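Side-chain contacts in leucine aminopeptidase (Parabacteroides distasonis, PDB 3TC8), which probably acts as a zinc-dependent aminopeptidase or glutaminyl-peptide cyclotransferase of peptidase family M28: residues A29-Q34 and D285-I290; G124-G129 and A277-T282. All coordinates share one frame; numbering follows the deposited sequence. Where two conformers were deposited one is given.

Contact 1 of 2, residues A29-Q34 and D285-I290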
loop_
_atom_site.group_PDB
_atom_site.type_symbol
_atom_site.label_atom_id
_atom_site.label_comp_id
_atom_site.label_asym_id
_atom_site.label_seq_id
_atom_site.Cartn_x
_atom_site.Cartn_y
_atom_site.Cartn_z
ATOM N N ALA A 29 8.567 -12.724 -4.220
ATOM C CA ALA A 29 9.124 -12.547 -5.544
ATOM C C ALA A 29 8.528 -11.324 -6.223
ATOM O O ALA A 29 9.241 -10.661 -7.000
ATOM C CB ALA A 29 8.914 -13.799 -6.390
ATOM N N TYR A 30 7.239 -11.024 -6.010
ATOM C CA TYR A 30 6.674 -9.772 -6.548
ATOM C C TYR A 30 7.342 -8.546 -5.955
ATOM O O TYR A 30 7.506 -7.529 -6.644
ATOM C CB TYR A 30 5.158 -9.723 -6.367
ATOM C CG TYR A 30 4.334 -10.595 -7.264
ATOM C CD1 TYR A 30 4.539 -10.587 -8.634
ATOM C CD2 TYR A 30 3.335 -11.393 -6.775
ATOM C CE1 TYR A 30 3.749 -11.365 -9.490
ATOM C CE2 TYR A 30 2.548 -12.156 -7.611
ATOM C CZ TYR A 30 2.771 -12.138 -8.976
ATOM O OH TYR A 30 1.965 -12.916 -9.782
ATOM N N VAL A 31 7.674 -8.565 -4.663
ATOM C CA VAL A 31 8.446 -7.486 -4.075
ATOM C C VAL A 31 9.787 -7.370 -4.773
ATOM O O VAL A 31 10.212 -6.269 -5.167
ATOM C CB VAL A 31 8.599 -7.637 -2.529
ATOM C CG1 VAL A 31 9.344 -6.451 -1.945
ATOM C CG2 VAL A 31 7.258 -7.807 -1.821
ATOM N N ALA A 32 10.485 -8.494 -4.875
ATOM C CA ALA A 32 11.806 -8.504 -5.499
ATOM C C ALA A 32 11.741 -7.967 -6.942
ATOM O O ALA A 32 12.642 -7.252 -7.390
ATOM C CB ALA A 32 12.356 -9.949 -5.494
ATOM N N ASN A 33 10.686 -8.315 -7.665
ATOM C CA ASN A 33 10.567 -7.889 -9.056
ATOM C C ASN A 33 10.423 -6.373 -9.157
ATOM O O ASN A 33 10.982 -5.774 -10.064
ATOM C CB ASN A 33 9.390 -8.556 -9.762
ATOM C CG ASN A 33 9.630 -10.033 -10.045
ATOM O OD1 ASN A 33 10.750 -10.543 -9.920
ATOM N ND2 ASN A 33 8.556 -10.744 -10.391
ATOM N N GLN A 34 9.683 -5.754 -8.250
ATOM C CA GLN A 34 9.615 -4.304 -8.199
ATOM C C GLN A 34 10.975 -3.667 -7.922
ATOM O O GLN A 34 11.410 -2.740 -8.633
ATOM C CB GLN A 34 8.610 -3.851 -7.150
ATOM C CG GLN A 34 7.157 -4.204 -7.487
ATOM C CD GLN A 34 6.323 -3.993 -6.268
ATOM O OE1 GLN A 34 5.981 -2.845 -5.931
ATOM N NE2 GLN A 34 6.046 -5.074 -5.558
ATOM N N ASP A 285 16.045 0.489 3.605
ATOM C CA ASP A 285 14.748 -0.041 3.166
ATOM C C ASP A 285 14.937 -0.807 1.838
ATOM O O ASP A 285 14.529 -0.373 0.748
ATOM C CB ASP A 285 13.686 1.042 3.051
ATOM C CG ASP A 285 12.316 0.458 2.741
ATOM O OD1 ASP A 285 12.184 -0.785 2.762
ATOM O OD2 ASP A 285 11.409 1.225 2.397
ATOM N N ASN A 286 15.506 -1.986 2.019
ATOM C CA ASN A 286 15.926 -2.826 0.926
ATOM C C ASN A 286 15.425 -4.274 1.158
ATOM O O ASN A 286 14.687 -4.555 2.106
ATOM C CB ASN A 286 17.456 -2.722 0.707
ATOM C CG ASN A 286 18.229 -3.216 1.855
ATOM O OD1 ASN A 286 17.772 -4.043 2.627
ATOM N ND2 ASN A 286 19.438 -2.693 2.021
HETATM N N MSE A 287 15.810 -5.185 0.296
HETATM C CA MSE A 287 15.244 -6.519 0.341
HETATM C C MSE A 287 15.615 -7.286 1.594
HETATM O O MSE A 287 14.916 -8.241 1.948
HETATM C CB MSE A 287 15.627 -7.341 -0.885
HETATM C CG MSE A 287 14.942 -6.952 -2.202
HETATM SE SE MSE A 287 13.018 -7.110 -2.115
HETATM C CE MSE A 287 12.833 -8.948 -1.626
ATOM N N GLU A 288 16.667 -6.891 2.306
ATOM C CA GLU A 288 17.105 -7.687 3.431
ATOM C C GLU A 288 16.085 -7.772 4.567
ATOM O O GLU A 288 16.074 -8.788 5.262
ATOM C CB GLU A 288 18.459 -7.212 3.955
ATOM C CG GLU A 288 19.544 -7.128 2.886
ATOM C CD GLU A 288 20.876 -6.656 3.394
ATOM O OE1 GLU A 288 21.523 -5.886 2.660
ATOM O OE2 GLU A 288 21.261 -7.068 4.507
ATOM N N ASN A 289 15.193 -6.792 4.689
ATOM C CA ASN A 289 14.216 -6.850 5.764
ATOM C C ASN A 289 12.970 -7.649 5.424
ATOM O O ASN A 289 12.147 -7.880 6.298
ATOM C CB ASN A 289 13.772 -5.455 6.152
ATOM C CG ASN A 289 14.916 -4.550 6.479
ATOM O OD1 ASN A 289 15.102 -3.481 5.802
ATOM N ND2 ASN A 289 15.686 -4.903 7.462
ATOM N N ILE A 290 12.758 -7.965 4.150
ATOM C CA ILE A 290 11.507 -8.536 3.715
ATOM C C ILE A 290 11.433 -9.983 4.152
ATOM O O ILE A 290 12.400 -10.730 4.015
ATOM C CB ILE A 290 11.331 -8.354 2.201
ATOM C CG1 ILE A 290 11.451 -6.848 1.826
ATOM C CG2 ILE A 290 9.992 -8.933 1.706
ATOM C CD1 ILE A 290 10.414 -5.926 2.462
#

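Contact 2 of 2, residues G124-G129 and A277-T282. With EDO (1,2-ethanediol), chain D.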
loop_
_atom_site.group_PDB
_atom_site.type_symbol
_atom_site.label_atom_id
_atom_site.label_comp_id
_atom_site.label_asym_id
_atom_site.label_seq_id
_atom_site.Cartn_x
_atom_site.Cartn_y
_atom_site.Cartn_z
ATOM N N GLY A 124 12.868 1.156 -1.451
ATOM C CA GLY A 124 11.487 1.092 -1.093
ATOM C C GLY A 124 10.934 -0.314 -1.130
ATOM O O GLY A 124 9.787 -0.551 -1.528
ATOM N N ALA A 125 11.724 -1.278 -0.655
ATOM C CA ALA A 125 11.285 -2.665 -0.650
ATOM C C ALA A 125 10.087 -2.823 0.296
ATOM O O ALA A 125 9.095 -3.456 -0.095
ATOM C CB ALA A 125 12.424 -3.568 -0.184
ATOM N N ASP A 126 10.196 -2.330 1.534
ATOM C CA ASP A 126 9.083 -2.412 2.455
ATOM C C ASP A 126 8.110 -1.265 2.217
ATOM O O ASP A 126 6.888 -1.467 2.192
ATOM C CB ASP A 126 9.565 -2.469 3.889
ATOM C CG ASP A 126 8.564 -3.020 4.873
ATOM O OD1 ASP A 126 7.608 -3.699 4.450
ATOM O OD2 ASP A 126 8.767 -2.768 6.083
ATOM N N ASP A 127 8.614 -0.035 2.084
ATOM C CA ASP A 127 7.813 1.159 1.866
ATOM C C ASP A 127 7.544 1.303 0.380
ATOM O O ASP A 127 8.244 1.996 -0.351
ATOM C CB ASP A 127 8.538 2.317 2.444
ATOM C CG ASP A 127 7.733 3.563 2.618
ATOM O OD1 ASP A 127 6.608 3.666 2.114
ATOM O OD2 ASP A 127 8.312 4.486 3.258
ATOM N N GLY A 128 6.522 0.605 -0.073
ATOM C CA GLY A 128 6.080 0.499 -1.448
ATOM C C GLY A 128 6.027 -0.944 -1.924
ATOM O O GLY A 128 4.958 -1.493 -2.232
ATOM N N GLY A 129 7.160 -1.601 -1.996
ATOM C CA GLY A 129 7.183 -2.934 -2.536
ATOM C C GLY A 129 6.300 -3.913 -1.831
ATOM O O GLY A 129 5.619 -4.706 -2.470
ATOM N N ALA A 277 9.528 1.494 11.341
ATOM C CA ALA A 277 10.656 0.599 11.357
ATOM C C ALA A 277 11.945 1.407 11.316
ATOM O O ALA A 277 12.018 2.516 10.765
ATOM C CB ALA A 277 10.610 -0.310 10.157
ATOM N N SER A 278 12.981 0.847 11.890
ATOM C CA SER A 278 14.287 1.495 12.002
ATOM C C SER A 278 14.844 1.998 10.679
ATOM O O SER A 278 15.542 3.014 10.626
ATOM C CB SER A 278 15.289 0.555 12.672
ATOM O OG SER A 278 15.519 -0.586 11.880
ATOM N N TYR A 279 14.543 1.262 9.605
ATOM C CA TYR A 279 15.054 1.534 8.287
ATOM C C TYR A 279 14.171 2.445 7.453
ATOM O O TYR A 279 14.509 2.724 6.291
ATOM C CB TYR A 279 15.323 0.192 7.569
ATOM C CG TYR A 279 14.121 -0.726 7.576
ATOM C CD1 TYR A 279 13.077 -0.547 6.679
ATOM C CD2 TYR A 279 14.055 -1.784 8.463
ATOM C CE1 TYR A 279 11.967 -1.392 6.686
ATOM C CE2 TYR A 279 12.941 -2.601 8.504
ATOM C CZ TYR A 279 11.908 -2.409 7.621
ATOM O OH TYR A 279 10.851 -3.295 7.686
ATOM N N TRP A 280 13.066 2.915 7.993
ATOM C CA TRP A 280 12.143 3.778 7.266
ATOM C C TRP A 280 12.840 5.061 6.764
ATOM O O TRP A 280 13.516 5.751 7.528
ATOM C CB TRP A 280 10.988 4.163 8.178
ATOM C CG TRP A 280 10.047 5.172 7.641
ATOM C CD1 TRP A 280 9.109 4.997 6.675
ATOM C CD2 TRP A 280 9.922 6.524 8.058
ATOM N NE1 TRP A 280 8.387 6.114 6.499
ATOM C CE2 TRP A 280 8.882 7.090 7.319
ATOM C CE3 TRP A 280 10.595 7.324 8.995
ATOM C CZ2 TRP A 280 8.460 8.429 7.509
ATOM C CZ3 TRP A 280 10.188 8.627 9.179
ATOM C CH2 TRP A 280 9.138 9.148 8.460
ATOM N N HIS A 281 12.705 5.309 5.474
ATOM C CA HIS A 281 13.274 6.513 4.859
ATOM C C HIS A 281 14.810 6.584 5.012
ATOM O O HIS A 281 15.411 7.658 5.123
ATOM C CB HIS A 281 12.531 7.789 5.296
ATOM C CG HIS A 281 11.183 7.873 4.659
ATOM N ND1 HIS A 281 10.376 8.983 4.734
ATOM C CD2 HIS A 281 10.508 6.963 3.902
ATOM C CE1 HIS A 281 9.252 8.741 4.067
ATOM N NE2 HIS A 281 9.315 7.533 3.536
ATOM N N THR A 282 15.404 5.407 4.994
ATOM C CA THR A 282 16.848 5.242 4.931
ATOM C C THR A 282 17.220 4.325 3.783
ATOM O O THR A 282 16.375 3.618 3.208
ATOM C CB THR A 282 17.426 4.584 6.219
ATOM O OG1 THR A 282 17.235 3.152 6.188
ATOM C CG2 THR A 282 16.889 5.172 7.513
HETATM C C1 EDO D . 4.336 5.728 5.913
HETATM O O1 EDO D . 3.685 6.584 4.977
HETATM C C2 EDO D . 5.633 5.187 5.333
HETATM O O2 EDO D . 6.376 6.167 4.538
HETATM O O HOH W 1 11.084 3.684 3.799
#

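Contact 1 of 2, residues A29-Q34 and D285-I290
Val-31 and Ala-32 of the N-terminal helix 24-36 pack against Met-287, in the 3-10 segment 287-289, and Ile-290 just after it, in the loop leading to the C-terminal helix 292-308. The contact is small and wholly apolar, and no hydrogen bond crosses it. Met-287, deposited as selenomethionine, takes part in two of its three residue pairs. Its chain bends at both chi2 (-60°) and chi3 (-57°), folding the selenium and the terminal methyl over the helix surface. Selenium SE of Met-287 lies 3.7 Å from CG1 of Val-31, the two side chains meeting at a slant. The same SE is 3.9 Å from CA of Ala-32, so it rests on the helix backbone itself. Beyond it the methyl CE of Met-287 sits beside CB of Ala-32, 4.0 Å away. Val-31 holds CG1 opposite its own backbone N (chi1 -177°), and this branch supplies both of the valine's contacts: besides selenium it meets CG1 of Ile-290 at 4.3 Å. Other bonds are local to each segment. Just before the 3-10 segment, OD1 of Asn-286 accepts from the backbone N of Glu-288 (3.1 Å), from above its carbonyl plane, an Asx turn, and the backbone N of Ile-290 bonds to O of Met-287. On the helix, NE2 of Gln-34 reaches back to O of Tyr-30 (3.1 Å). Tyr-28 and Val-35 of the same helix extend the bed under Met-287, and Tyr-28 also touches Ile-290. Helix 125-144 is the neighbour on this side: Tyr-30 packs on its Leu-136 and Arg-140, Gln-34 touches Val-132 and its NE2 also bonds to O of Gly-129, and Ile-290 meets Asp-126.

Contact 2 of 2, residues G124-G129 and A277-T282
Asp-127 and Trp-280 come within 7.4 Å of each other, CA to CA, where the first turn of helix 125-144 faces two overlapping beta turns, type I from Ala-277 to Trp-280 and type II from Tyr-279 to Thr-282. Tyr-279 holds its ring between its backbone N and carbonyl carbon (chi1 53°), which lets the hydroxyl extend to the helix. There OH of Tyr-279 donates to OD2 of Asp-126 at 2.7 Å, from above the carboxylate plane, while CE1 of the ring lies 3.8 Å from CB of Asp-126. The other carboxylate oxygen, OD1, accepts from the backbone N of Gly-203. A phenylalanine in place of Tyr-279 would probably leave OD2 of Asp-126 without this donor and the two segments without their direct hydrogen bond. Asp-127 OD2 lies at the edge of the His-281 imidazole, 3.2 Å from NE2, with carboxylate and ring only 2° from parallel; both atoms are ligands of the zinc ion and are not hydrogen-bonded to each other. A water links the two residues by another route, donating to OD2 of Asp-127 (2.9 Å) and accepting from the backbone N of His-281 (2.8 Å). OD1 of Asp-127 is held by NE2 of His-102. The indole of Trp-280 lies over one face of the imidazole, and its NE1 gives a nearly straight bond to O2 of an ethanediol (2.8 Å), probably from the crystallisation liquor. With Asp-160 completing the protein ligands, this is the zinc site of an M28-type exopeptidase.

In the fold
The centres of contacts 1 and 2 are 10 Å apart, on the same side of the chain's centre. In sequence the order is 29-34, 124-129, 277-282, 285-290, so contact 1 brackets contact 2. Their later segments share the long loop between edge strand 262-266 and helix 292-308. Asp-285 links the two: its OD1 lies 2.8 Å from N of Asp-126 and its OD2 3.1 Å from N of Asp-127, probable hydrogen bonds to the start of helix 125-144. One loop thus contributes the zinc ligand His-281, probably bonds to the backbone N of a second ligand, Asp-127, and rests on the N-terminal helix, tying the metal site to the chain's beginning.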